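Side-chain contacts in inositol 2-dehydrogenase/D-chiro-inositol 3-dehydrogenase (Lactobacillus casei, PDB 4MIY), which oxidises myo-inositol and D-chiro-inositol to their keto derivatives, using NAD as the hydride acceptor: residues A[67-72]-A[287-292]; A[125-130]-A[234-239]; A[149-154]-A[179-184]; A[257-260]-A[265-268]; A[310-315]-A[329-334]. All coordinates share one frame; numbering follows the deposited sequence.

Contact 1 (A[67-72]-A[287-292]). Unlike the reference sequence in segment 287-292: Glu-292 (reference Gln).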
# COMPACT_ATOMS: atom_id res chain seq x y z
N ILE A 67 -43.96 -0.59 -24.94
CA ILE A 67 -42.79 -0.92 -24.16
C ILE A 67 -41.63 -1.17 -25.10
O ILE A 67 -41.73 -1.97 -25.98
CB ILE A 67 -43.00 -2.16 -23.32
CG1 ILE A 67 -44.11 -1.99 -22.33
CG2 ILE A 67 -41.80 -2.42 -22.54
CD1 ILE A 67 -44.35 -3.15 -21.52
N ASP A 68 -40.53 -0.48 -24.87
CA ASP A 68 -39.38 -0.56 -25.72
C ASP A 68 -38.47 -1.73 -25.31
O ASP A 68 -37.86 -2.37 -26.11
CB ASP A 68 -38.58 0.77 -25.61
CG ASP A 68 -39.32 1.97 -26.19
OD1 ASP A 68 -39.70 1.89 -27.33
OD2 ASP A 68 -39.48 2.96 -25.52
N ALA A 69 -38.39 -1.95 -24.01
CA ALA A 69 -37.49 -2.93 -23.45
C ALA A 69 -38.07 -3.57 -22.21
O ALA A 69 -38.80 -2.99 -21.49
CB ALA A 69 -36.15 -2.29 -23.12
N VAL A 70 -37.67 -4.81 -22.01
CA VAL A 70 -38.03 -5.55 -20.83
C VAL A 70 -36.81 -5.96 -20.00
O VAL A 70 -35.82 -6.32 -20.53
CB VAL A 70 -38.94 -6.76 -21.14
CG1 VAL A 70 -40.21 -6.28 -21.78
CG2 VAL A 70 -38.28 -7.73 -22.03
N PHE A 71 -36.96 -5.87 -18.70
CA PHE A 71 -35.99 -6.40 -17.76
C PHE A 71 -36.54 -7.68 -17.15
O PHE A 71 -37.60 -7.66 -16.62
CB PHE A 71 -35.69 -5.39 -16.66
CG PHE A 71 -34.69 -4.35 -17.05
CD1 PHE A 71 -34.91 -3.52 -18.09
CD2 PHE A 71 -33.53 -4.22 -16.36
CE1 PHE A 71 -34.01 -2.58 -18.42
CE2 PHE A 71 -32.63 -3.31 -16.72
CZ PHE A 71 -32.88 -2.48 -17.73
N VAL A 72 -35.82 -8.77 -17.28
CA VAL A 72 -36.26 -10.03 -16.71
C VAL A 72 -35.49 -10.31 -15.45
O VAL A 72 -34.32 -10.59 -15.50
CB VAL A 72 -36.05 -11.17 -17.64
CG1 VAL A 72 -36.67 -12.41 -17.09
CG2 VAL A 72 -36.56 -10.86 -19.03
N GLN A 287 -27.10 1.69 -17.60
CA GLN A 287 -27.10 2.90 -18.37
C GLN A 287 -26.69 2.64 -19.79
O GLN A 287 -27.22 3.22 -20.69
CB GLN A 287 -26.18 3.93 -17.77
CG GLN A 287 -26.26 5.28 -18.44
CD GLN A 287 -27.57 5.98 -18.21
OE1 GLN A 287 -27.84 6.48 -17.16
NE2 GLN A 287 -28.37 6.03 -19.24
N GLU A 288 -25.74 1.75 -19.99
CA GLU A 288 -25.31 1.42 -21.34
C GLU A 288 -26.45 0.73 -22.14
O GLU A 288 -26.67 1.05 -23.28
CB GLU A 288 -24.09 0.52 -21.33
CG GLU A 288 -23.50 0.27 -22.69
CD GLU A 288 -22.44 -0.77 -22.67
OE1 GLU A 288 -22.76 -1.93 -22.62
OE2 GLU A 288 -21.28 -0.40 -22.69
N PHE A 289 -27.16 -0.18 -21.51
CA PHE A 289 -28.27 -0.85 -22.16
C PHE A 289 -29.32 0.19 -22.59
O PHE A 289 -29.73 0.21 -23.71
CB PHE A 289 -28.86 -1.91 -21.23
CG PHE A 289 -30.08 -2.60 -21.78
CD1 PHE A 289 -29.97 -3.59 -22.71
CD2 PHE A 289 -31.32 -2.23 -21.40
CE1 PHE A 289 -31.09 -4.19 -23.23
CE2 PHE A 289 -32.42 -2.84 -21.91
CZ PHE A 289 -32.30 -3.80 -22.82
N ILE A 290 -29.71 1.04 -21.69
CA ILE A 290 -30.66 2.08 -22.00
C ILE A 290 -30.19 2.99 -23.14
O ILE A 290 -30.94 3.28 -24.03
CB ILE A 290 -30.98 2.92 -20.76
CG1 ILE A 290 -31.74 2.11 -19.70
CG2 ILE A 290 -31.77 4.18 -21.13
CD1 ILE A 290 -32.99 1.44 -20.20
N ASP A 291 -28.94 3.41 -23.11
CA ASP A 291 -28.38 4.23 -24.16
C ASP A 291 -28.42 3.57 -25.54
O ASP A 291 -28.63 4.20 -26.52
CB ASP A 291 -26.94 4.60 -23.85
CG ASP A 291 -26.78 5.56 -22.69
OD1 ASP A 291 -27.74 6.13 -22.18
OD2 ASP A 291 -25.64 5.79 -22.32
N GLU A 292 -28.19 2.28 -25.58
CA GLU A 292 -28.30 1.56 -26.82
C GLU A 292 -29.72 1.50 -27.33
O GLU A 292 -29.97 1.71 -28.47
CB GLU A 292 -27.71 0.15 -26.69
CG GLU A 292 -26.22 0.11 -26.54
CD GLU A 292 -25.48 0.74 -27.69
OE1 GLU A 292 -24.82 1.73 -27.46
OE2 GLU A 292 -25.54 0.22 -28.79

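Contact 2 (A[125-130]-A[234-239])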
# COMPACT_ATOMS: atom_id res chain seq x y z
N PHE A 125 -24.25 -9.73 -16.54
CA PHE A 125 -22.94 -9.93 -15.96
C PHE A 125 -22.21 -8.59 -15.74
O PHE A 125 -21.47 -8.15 -16.57
CB PHE A 125 -22.09 -10.87 -16.83
CG PHE A 125 -22.60 -12.29 -16.88
CD1 PHE A 125 -22.66 -13.04 -15.76
CD2 PHE A 125 -22.98 -12.84 -18.05
CE1 PHE A 125 -23.12 -14.33 -15.80
CE2 PHE A 125 -23.45 -14.13 -18.10
CZ PHE A 125 -23.52 -14.85 -16.97
N MET A 126 -22.39 -8.01 -14.58
CA MET A 126 -21.91 -6.66 -14.32
C MET A 126 -20.42 -6.48 -14.10
O MET A 126 -19.97 -5.40 -14.14
CB MET A 126 -22.68 -6.04 -13.15
CG MET A 126 -22.16 -6.42 -11.77
SD MET A 126 -22.44 -8.16 -11.40
CE MET A 126 -21.73 -8.31 -9.75
N ARG A 127 -19.70 -7.55 -13.83
CA ARG A 127 -18.29 -7.42 -13.53
C ARG A 127 -17.53 -6.72 -14.61
O ARG A 127 -16.60 -6.06 -14.36
CB ARG A 127 -17.65 -8.77 -13.31
CG ARG A 127 -18.14 -9.51 -12.10
CD ARG A 127 -17.40 -9.08 -10.86
NE ARG A 127 -17.55 -9.99 -9.73
CZ ARG A 127 -16.74 -10.99 -9.46
NH1 ARG A 127 -15.70 -11.25 -10.20
NH2 ARG A 127 -16.98 -11.74 -8.42
N ARG A 128 -17.99 -6.88 -15.84
CA ARG A 128 -17.30 -6.35 -16.98
C ARG A 128 -17.35 -4.83 -16.95
O ARG A 128 -16.58 -4.19 -17.59
CB ARG A 128 -17.91 -6.86 -18.28
CG ARG A 128 -17.80 -8.32 -18.50
CD ARG A 128 -18.16 -8.67 -19.93
NE ARG A 128 -18.36 -10.10 -20.15
CZ ARG A 128 -18.39 -10.66 -21.33
NH1 ARG A 128 -18.23 -9.94 -22.41
NH2 ARG A 128 -18.57 -11.95 -21.43
N TYR A 129 -18.26 -4.29 -16.15
CA TYR A 129 -18.47 -2.86 -16.09
C TYR A 129 -17.81 -2.19 -14.88
O TYR A 129 -17.82 -1.01 -14.75
CB TYR A 129 -19.96 -2.57 -16.10
CG TYR A 129 -20.65 -2.91 -17.41
CD1 TYR A 129 -20.70 -2.01 -18.43
CD2 TYR A 129 -21.23 -4.12 -17.60
CE1 TYR A 129 -21.30 -2.32 -19.60
CE2 TYR A 129 -21.84 -4.43 -18.76
CZ TYR A 129 -21.89 -3.54 -19.76
OH TYR A 129 -22.51 -3.81 -20.94
N ASP A 130 -17.27 -3.00 -14.01
CA ASP A 130 -16.59 -2.47 -12.86
C ASP A 130 -15.33 -1.76 -13.29
O ASP A 130 -14.57 -2.27 -14.06
CB ASP A 130 -16.25 -3.59 -11.90
CG ASP A 130 -15.49 -3.10 -10.70
OD1 ASP A 130 -16.11 -2.51 -9.84
OD2 ASP A 130 -14.28 -3.34 -10.65
N TYR A 234 -14.78 -12.07 7.34
CA TYR A 234 -14.15 -10.78 7.50
C TYR A 234 -14.72 -9.68 6.60
O TYR A 234 -14.66 -8.56 6.93
CB TYR A 234 -12.62 -10.87 7.31
CG TYR A 234 -12.12 -10.93 5.89
CD1 TYR A 234 -11.93 -9.79 5.17
CD2 TYR A 234 -11.84 -12.11 5.29
CE1 TYR A 234 -11.48 -9.84 3.90
CE2 TYR A 234 -11.40 -12.17 4.01
CZ TYR A 234 -11.21 -11.03 3.33
OH TYR A 234 -10.78 -11.04 2.03
N GLY A 235 -15.25 -10.07 5.46
CA GLY A 235 -15.65 -9.12 4.45
C GLY A 235 -16.03 -9.71 3.11
O GLY A 235 -15.96 -10.89 2.92
N TYR A 236 -16.49 -8.84 2.23
CA TYR A 236 -16.71 -9.14 0.84
C TYR A 236 -15.55 -8.58 0.02
O TYR A 236 -15.26 -7.43 0.09
CB TYR A 236 -18.06 -8.61 0.32
CG TYR A 236 -18.31 -9.04 -1.10
CD1 TYR A 236 -18.85 -10.27 -1.37
CD2 TYR A 236 -17.95 -8.26 -2.18
CE1 TYR A 236 -19.03 -10.68 -2.63
CE2 TYR A 236 -18.13 -8.68 -3.45
CZ TYR A 236 -18.64 -9.90 -3.67
OH TYR A 236 -18.81 -10.34 -4.95
N GLU A 237 -14.92 -9.43 -0.75
CA GLU A 237 -13.78 -9.01 -1.52
C GLU A 237 -13.62 -9.78 -2.82
O GLU A 237 -13.79 -10.96 -2.85
CB GLU A 237 -12.51 -9.09 -0.66
CG GLU A 237 -11.32 -8.42 -1.24
CD GLU A 237 -10.16 -8.26 -0.25
OE1 GLU A 237 -10.24 -8.72 0.88
OE2 GLU A 237 -9.16 -7.69 -0.66
N VAL A 238 -13.31 -9.05 -3.88
CA VAL A 238 -12.97 -9.61 -5.17
C VAL A 238 -11.50 -9.29 -5.49
O VAL A 238 -11.11 -8.17 -5.48
CB VAL A 238 -13.94 -9.06 -6.25
CG1 VAL A 238 -13.51 -9.40 -7.63
CG2 VAL A 238 -15.36 -9.55 -6.01
N LYS A 239 -10.71 -10.33 -5.68
CA LYS A 239 -9.30 -10.18 -5.98
C LYS A 239 -8.99 -10.78 -7.34
O LYS A 239 -9.59 -11.73 -7.73
CB LYS A 239 -8.43 -10.89 -4.93
CG LYS A 239 -8.74 -10.56 -3.49
CD LYS A 239 -7.78 -11.33 -2.60
CE LYS A 239 -8.04 -11.13 -1.12
NZ LYS A 239 -6.95 -11.64 -0.31
O HOH W 1 -19.73 -10.58 -7.75

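Contact 3 (A[149-154]-A[179-184])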
# COMPACT_ATOMS: atom_id res chain seq x y z
N LEU A 149 -0.33 -16.02 -18.46
CA LEU A 149 0.05 -17.40 -18.28
C LEU A 149 -0.82 -18.05 -17.24
O LEU A 149 -1.23 -19.15 -17.40
CB LEU A 149 1.50 -17.46 -17.84
CG LEU A 149 2.50 -16.83 -18.79
CD1 LEU A 149 3.86 -16.78 -18.17
CD2 LEU A 149 2.51 -17.57 -20.11
N VAL A 150 -1.05 -17.32 -16.16
CA VAL A 150 -1.83 -17.76 -15.04
C VAL A 150 -2.68 -16.59 -14.54
O VAL A 150 -2.26 -15.49 -14.62
CB VAL A 150 -0.94 -18.29 -13.89
CG1 VAL A 150 -1.78 -18.69 -12.67
CG2 VAL A 150 -0.10 -19.45 -14.36
N VAL A 151 -3.88 -16.88 -14.08
CA VAL A 151 -4.73 -15.92 -13.42
C VAL A 151 -5.10 -16.47 -12.04
O VAL A 151 -5.50 -17.59 -11.91
CB VAL A 151 -6.02 -15.63 -14.20
CG1 VAL A 151 -6.93 -14.69 -13.45
CG2 VAL A 151 -5.74 -15.08 -15.55
N ARG A 152 -4.90 -15.66 -11.02
CA ARG A 152 -5.31 -16.04 -9.69
C ARG A 152 -6.37 -15.09 -9.18
O ARG A 152 -6.20 -13.92 -9.20
CB ARG A 152 -4.14 -16.06 -8.75
CG ARG A 152 -3.20 -17.19 -9.02
CD ARG A 152 -2.05 -17.23 -8.10
NE ARG A 152 -1.82 -18.57 -7.67
CZ ARG A 152 -0.95 -18.95 -6.75
NH1 ARG A 152 -0.18 -18.09 -6.15
NH2 ARG A 152 -0.85 -20.22 -6.47
N ALA A 153 -7.48 -15.63 -8.70
CA ALA A 153 -8.58 -14.82 -8.29
C ALA A 153 -9.21 -15.34 -7.01
O ALA A 153 -9.07 -16.48 -6.69
CB ALA A 153 -9.59 -14.74 -9.38
N SER A 154 -9.90 -14.45 -6.33
CA SER A 154 -10.66 -14.78 -5.12
C SER A 154 -12.01 -14.14 -5.16
O SER A 154 -12.16 -13.04 -5.58
CB SER A 154 -9.94 -14.34 -3.85
OG SER A 154 -8.69 -14.94 -3.75
N ASP A 179 -18.05 -15.83 -16.27
CA ASP A 179 -18.21 -14.90 -17.34
C ASP A 179 -16.99 -14.02 -17.57
O ASP A 179 -16.63 -13.71 -18.68
CB ASP A 179 -19.41 -14.03 -17.16
CG ASP A 179 -19.49 -12.94 -18.20
OD1 ASP A 179 -19.89 -13.22 -19.33
OD2 ASP A 179 -19.09 -11.84 -17.90
N GLU A 180 -16.34 -13.63 -16.50
CA GLU A 180 -15.27 -12.64 -16.53
C GLU A 180 -13.99 -13.10 -17.19
O GLU A 180 -13.41 -12.38 -17.93
CB GLU A 180 -14.95 -12.25 -15.08
CG GLU A 180 -13.99 -11.14 -14.89
CD GLU A 180 -13.74 -10.87 -13.43
OE1 GLU A 180 -14.64 -10.47 -12.74
OE2 GLU A 180 -12.61 -11.08 -13.02
N MET A 181 -13.57 -14.32 -16.94
CA MET A 181 -12.26 -14.72 -17.38
C MET A 181 -12.05 -14.87 -18.89
O MET A 181 -11.05 -14.52 -19.39
CB MET A 181 -11.80 -15.98 -16.65
CG MET A 181 -11.76 -15.87 -15.14
SD MET A 181 -10.72 -14.51 -14.57
CE MET A 181 -11.09 -14.59 -12.83
N HIS A 182 -13.02 -15.45 -19.56
CA HIS A 182 -12.92 -15.60 -20.98
C HIS A 182 -12.94 -14.25 -21.70
O HIS A 182 -12.23 -14.08 -22.65
CB HIS A 182 -13.92 -16.63 -21.54
CG HIS A 182 -15.34 -16.19 -21.55
ND1 HIS A 182 -15.90 -15.48 -22.59
CD2 HIS A 182 -16.35 -16.43 -20.69
CE1 HIS A 182 -17.16 -15.24 -22.33
NE2 HIS A 182 -17.47 -15.81 -21.18
N TRP A 183 -13.70 -13.31 -21.17
CA TRP A 183 -13.68 -11.94 -21.66
C TRP A 183 -12.36 -11.24 -21.37
O TRP A 183 -11.82 -10.65 -22.21
CB TRP A 183 -14.82 -11.17 -21.02
CG TRP A 183 -14.75 -9.67 -21.08
CD1 TRP A 183 -15.10 -8.89 -22.11
CD2 TRP A 183 -14.37 -8.77 -20.02
NE1 TRP A 183 -14.94 -7.57 -21.79
CE2 TRP A 183 -14.51 -7.48 -20.50
CE3 TRP A 183 -13.94 -8.95 -18.71
CZ2 TRP A 183 -14.21 -6.39 -19.74
CZ3 TRP A 183 -13.64 -7.85 -17.98
CH2 TRP A 183 -13.78 -6.61 -18.48
N LEU A 184 -11.88 -11.37 -20.15
CA LEU A 184 -10.61 -10.79 -19.76
C LEU A 184 -9.48 -11.18 -20.67
O LEU A 184 -8.70 -10.38 -21.05
CB LEU A 184 -10.25 -11.25 -18.34
CG LEU A 184 -8.89 -10.80 -17.77
CD1 LEU A 184 -8.81 -9.32 -17.54
CD2 LEU A 184 -8.59 -11.50 -16.51

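Contact 4 (A[257-260]-A[265-268])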
# COMPACT_ATOMS: atom_id res chain seq x y z
N GLY A 257 -12.74 4.74 2.34
CA GLY A 257 -12.84 5.08 3.76
C GLY A 257 -11.48 5.34 4.32
O GLY A 257 -10.52 4.99 3.69
N PRO A 258 -11.41 5.97 5.48
CA PRO A 258 -10.13 6.50 5.88
C PRO A 258 -9.21 5.46 6.49
O PRO A 258 -9.63 4.44 6.90
CB PRO A 258 -10.51 7.55 6.90
CG PRO A 258 -11.70 7.12 7.42
CD PRO A 258 -12.46 6.45 6.35
N ILE A 259 -7.93 5.78 6.48
CA ILE A 259 -6.95 5.01 7.19
C ILE A 259 -6.87 5.51 8.61
O ILE A 259 -6.66 6.64 8.83
CB ILE A 259 -5.57 5.14 6.52
CG1 ILE A 259 -5.63 4.62 5.07
CG2 ILE A 259 -4.56 4.39 7.30
CD1 ILE A 259 -4.46 4.96 4.26
N LEU A 260 -7.10 4.61 9.55
CA LEU A 260 -7.11 4.92 10.95
C LEU A 260 -5.88 4.40 11.66
O LEU A 260 -5.61 3.26 11.64
CB LEU A 260 -8.36 4.34 11.61
CG LEU A 260 -8.45 4.44 13.12
CD1 LEU A 260 -8.63 5.86 13.53
CD2 LEU A 260 -9.53 3.56 13.64
N ASN A 265 -2.47 -0.08 15.86
CA ASN A 265 -2.77 -0.62 14.54
C ASN A 265 -3.07 0.47 13.53
O ASN A 265 -3.46 1.56 13.88
CB ASN A 265 -3.97 -1.56 14.59
CG ASN A 265 -3.65 -2.87 15.30
OD1 ASN A 265 -2.92 -3.68 14.80
ND2 ASN A 265 -4.22 -3.04 16.46
N GLN A 266 -2.87 0.13 12.29
CA GLN A 266 -3.25 0.96 11.19
C GLN A 266 -4.27 0.13 10.43
O GLN A 266 -4.03 -1.01 10.16
CB GLN A 266 -2.03 1.27 10.33
CG GLN A 266 -2.28 2.20 9.19
CD GLN A 266 -1.05 2.47 8.35
OE1 GLN A 266 0.02 2.68 8.86
NE2 GLN A 266 -1.22 2.41 7.06
N GLN A 267 -5.42 0.71 10.17
CA GLN A 267 -6.49 -0.06 9.58
C GLN A 267 -7.41 0.70 8.68
O GLN A 267 -7.60 1.86 8.81
CB GLN A 267 -7.30 -0.79 10.63
CG GLN A 267 -8.06 0.04 11.50
CD GLN A 267 -8.70 -0.71 12.62
OE1 GLN A 267 -9.87 -0.88 12.66
NE2 GLN A 267 -7.91 -1.15 13.52
N THR A 268 -7.96 -0.06 7.75
CA THR A 268 -8.97 0.40 6.84
C THR A 268 -10.14 -0.55 6.83
O THR A 268 -9.95 -1.70 6.89
CB THR A 268 -8.45 0.55 5.38
OG1 THR A 268 -7.93 -0.68 4.90
CG2 THR A 268 -7.41 1.56 5.30

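Contact 5 (A[310-315]-A[329-334])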
# COMPACT_ATOMS: atom_id res chain seq x y z
N ALA A 310 -21.58 -19.30 -20.18
CA ALA A 310 -21.61 -19.37 -18.76
C ALA A 310 -22.41 -20.58 -18.30
O ALA A 310 -22.02 -21.26 -17.41
CB ALA A 310 -22.17 -18.12 -18.18
N ALA A 311 -23.52 -20.82 -18.98
CA ALA A 311 -24.35 -21.97 -18.70
C ALA A 311 -23.64 -23.31 -18.88
O ALA A 311 -23.75 -24.16 -18.06
CB ALA A 311 -25.60 -21.92 -19.50
N ILE A 312 -22.88 -23.43 -19.95
CA ILE A 312 -22.11 -24.64 -20.23
C ILE A 312 -21.05 -24.85 -19.15
O ILE A 312 -20.85 -25.93 -18.67
CB ILE A 312 -21.45 -24.53 -21.59
CG1 ILE A 312 -22.50 -24.56 -22.69
CG2 ILE A 312 -20.44 -25.61 -21.80
CD1 ILE A 312 -21.97 -24.16 -23.97
N THR A 313 -20.37 -23.78 -18.81
CA THR A 313 -19.28 -23.85 -17.87
C THR A 313 -19.80 -24.15 -16.47
O THR A 313 -19.24 -24.92 -15.76
CB THR A 313 -18.48 -22.56 -17.92
OG1 THR A 313 -17.97 -22.37 -19.23
CG2 THR A 313 -17.33 -22.62 -16.98
N ALA A 314 -20.91 -23.55 -16.11
CA ALA A 314 -21.52 -23.80 -14.83
C ALA A 314 -21.98 -25.24 -14.69
O ALA A 314 -21.87 -25.83 -13.67
CB ALA A 314 -22.66 -22.87 -14.59
N ALA A 315 -22.48 -25.79 -15.76
CA ALA A 315 -22.92 -27.15 -15.72
C ALA A 315 -21.72 -28.11 -15.61
O ALA A 315 -21.79 -29.07 -14.91
CB ALA A 315 -23.72 -27.42 -16.94
N ILE A 329 -14.55 -28.85 -21.50
CA ILE A 329 -15.44 -27.86 -22.08
C ILE A 329 -15.04 -27.59 -23.53
O ILE A 329 -13.90 -27.37 -23.83
CB ILE A 329 -15.34 -26.52 -21.32
CG1 ILE A 329 -15.89 -26.65 -19.92
CG2 ILE A 329 -16.10 -25.45 -22.04
CD1 ILE A 329 -15.48 -25.51 -19.06
N ASN A 330 -16.01 -27.61 -24.41
CA ASN A 330 -15.77 -27.39 -25.82
C ASN A 330 -16.84 -26.50 -26.33
O ASN A 330 -17.90 -26.94 -26.60
CB ASN A 330 -15.85 -28.70 -26.57
CG ASN A 330 -15.51 -28.55 -27.99
OD1 ASN A 330 -14.76 -27.66 -28.37
ND2 ASN A 330 -16.03 -29.45 -28.81
N VAL A 331 -16.55 -25.24 -26.45
CA VAL A 331 -17.60 -24.36 -26.85
C VAL A 331 -17.47 -24.06 -28.31
O VAL A 331 -16.37 -23.89 -28.81
CB VAL A 331 -17.53 -23.09 -26.06
CG1 VAL A 331 -17.98 -23.38 -24.67
CG2 VAL A 331 -16.14 -22.59 -26.05
N ALA A 332 -18.60 -24.04 -29.00
CA ALA A 332 -18.58 -23.86 -30.44
C ALA A 332 -18.13 -22.48 -30.76
O ALA A 332 -18.29 -21.57 -29.98
CB ALA A 332 -19.91 -24.12 -31.04
N GLY A 333 -17.56 -22.34 -31.94
CA GLY A 333 -17.11 -21.06 -32.39
C GLY A 333 -18.29 -20.11 -32.46
O GLY A 333 -19.38 -20.52 -32.80
N THR A 334 -18.04 -18.87 -32.11
CA THR A 334 -19.09 -17.91 -31.93
C THR A 334 -19.72 -17.53 -33.25
O THR A 334 -19.03 -17.15 -34.15
CB THR A 334 -18.49 -16.66 -31.41
OG1 THR A 334 -17.43 -16.97 -30.51
CG2 THR A 334 -19.52 -15.89 -30.69

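Contact 1 (A[67-72]-A[287-292])
Phe-289 and Phe-71 bring two aromatic rings together where helix 279-294 lies against strand 69-72. CE1 of Phe-71 comes within 3.8 Å of CE2 of Phe-289, and the planes stand at 90° in an oblique pairing with centroids 5.5 Å apart. Phe-289 holds CG anti to its backbone N (chi1 176°), which carries the ring out from the helix toward the strand. There its rim meets the methyl of Ala-69, with CB 4.0 Å from CE2 of Phe-289; a side chain this small lets the ring settle close to the sheet. Phe-94 completes the cluster, stacking on Phe-71 and meeting Phe-289 edge-to-face. Gln-287 and Asp-291 lie on a looser, partly exposed side of the helix, where Gln-287 NE2 reaches Asp-291 OD1 over 3.0 Å from above the carboxylate plane, bent to 140°, and also bonds Thr-26 O. A helix from the C-terminal part of the chain thus packs its apolar side on the parallel sheet of the NAD-binding Rossmann fold, joining the two parts.

Contact 2 (A[125-130]-A[234-239])
Arg-127 meets Val-238 flat on, the two side chains coming from opposite directions. The CB of Arg-127 already points at segment 234-239, and CG continues from it anti to the carbonyl carbon. At chi2 (-84°) the chain bends toward CD; across this contact the touching begins only at the guanidinium, though the side chain also packs on His-176 and Phe-278. NE donates to a water 3.0 Å away lying in the guanidinium plane at its edge. That water is also 3.0 Å from Tyr-236 OH, so a tyrosine suits this place: its long, rigid ring brings a hydroxyl to the water from the other segment. Beyond NE the flat group turns one face to Val-238, whose two methyls lie under it. CG2 of Val-238 is 3.6 Å from NH2 of Arg-127, toward the rim, while CG1 of Val-238 is 3.9 Å from NH1. The branched valine thus covers one face, where the group has no N-H to offer. The terminal nitrogens go to acids of helix 168-185: NH1 forms a salt bridge with Glu-180 and NH2 one with Glu-177. Arg-127 sits beside Met-126, which touches the bound NAD. The buried guanidinium therefore has carboxylates and a water as polar partners and hydrocarbon on one face, and the two acids probably offset its positive charge in this interior setting.

Contact 3 (A[149-154]-A[179-184])
Met-181 lies slantwise across Val-151, its thioether laid along the strand and not driven straight into it. The CG of Met-181 leaves anti to the carbonyl carbon, and a bend at chi2 (-57°) turns the chain so that sulfur and methyl face two successive inward residues of segment 149-154. SD of Met-181 is 4.0 Å from CG1 of Val-151. One atom further, CE of Met-181 reaches CB of Ala-153 at 3.8 Å. A flexible, unbranched methionine suits this position because it can follow the surface of the strand, while the bare methyl of Ala-153 gives the end of the chain a shallow seat beside the bulkier valine. The contact is wholly apolar. Arg-152, between the two, points from the other face of the strand, and its NH1 bonds Ala-153 O of the third subunit. Alternation along the strand thus separates a helix-covered face from one used in assembly. Near its start, Leu-149 and Val-150 both oppose Ile-243 in a classic beta bulge. Helix 168-185 packs here on the mixed sheet, in which strand 148-156 runs between 237-244 and 223-229; Leu-184 of the same helix also touches Leu-136 of helix 131-141.

Contact 4 (A[257-260]-A[265-268])
Leu-260 and Gln-267, which face each other across the hairpin of strands 259-262 and 265-269, form an antiparallel hydrogen-bonded pair. Leu-260 N donates to Gln-267 O over 2.9 Å, almost perfectly straight at 178° and in the carbonyl plane. The return bond, from Gln-267 N to Leu-260 O, is equally short at 2.9 Å but bends to 153°. Both side chains leave on the same face of the sheet, with CB of Leu-260 4.3 Å from CG of Gln-267, so methylene packs beside methylene next to the paired backbones. Leucine fits here as the buried member, and it also packs on Ile-145 of the fourth subunit. Ile-259, close behind in buried area, uses its two branches separately. Its CG1 lies 3.5 Å from CG2 of Thr-268, the two side chains running side by side in the same direction, whereas its CG2 touches CG of Gln-266 at 3.7 Å. Beta-branched isoleucine and threonine suit such extended backbones and present methyl or methylene groups to one another. On the side toward the turn, Gln-266 CA adds a CA-H...O contact to Leu-260 O at 3.3 Å. Backbone bonds thus carry the hairpin while the side chains add mainly hydrocarbon contact, and the same kind of backbone pairing continues into strands of the second and fourth subunits.

Contact 5 (A[310-315]-A[329-334])
Thr-313 OG1 is held by a hydrogen bond to the backbone carbonyl of Ile-309, one turn earlier in helix 304-323, and CD1 of Ile-329 lies 4.0 Å from it. The same isoleucine methyl lies 4.0 Å from Thr-313 CG2, so the end of Ile-329 sits against both branches of the threonine, the two side chains crossing at about a right angle. Threonine suits a buried helical site of this kind: its hydroxyl is satisfied within its own helix, and its methyl is left to pack. Ile-329 carries CG1 anti to the carbonyl carbon (chi1 -67°), and an extended chi2 sends CD1 on to the helix, while its CG2 branch stays back, 4.3 Å from CG2 of Ile-312. Ile-312 in turn reaches past the helix surface with its long arm, CD1 meeting CG1 of Val-331 at 4.1 Å as the side chains pass at a slant. Ile-329 and Val-331 both point to the helix, whereas Asn-330 between them points away, the alternation of an extended chain. Ile-329 also bonds through its backbone to Thr-190 and packs on Tyr-189 and Ile-192, so it links the helix to strand 189-195, next to the outermost strand 327-328. With no hydrogen bond passing between the two segments, their cohesion probably comes mainly from dispersion and the hydrophobic effect.

Contacts 2 and 3 are closely coupled, with centres 13 Å apart: Arg-128 NH2 bridges to Asp-179 OD1 at 2.8 Å and Arg-127 NH1 to Glu-180 OE1 at 2.9 Å. Contact 2 also reaches contact 1, where Tyr-129 OH and Glu-288 OE1 probably share a hydrogen bond, and contact 5, through Phe-125 packing on Ala-310. The bound NAD touches Met-126 of contact 2 and lies about 10 Å from the side chain of Phe-71 in contact 1. Contact 4, at the tetramer interface, is centred 40 Å from contact 1 and 43 Å from contact 5; its nearest neighbour here is contact 2, with centres 21 Å apart, and both meet the second subunit.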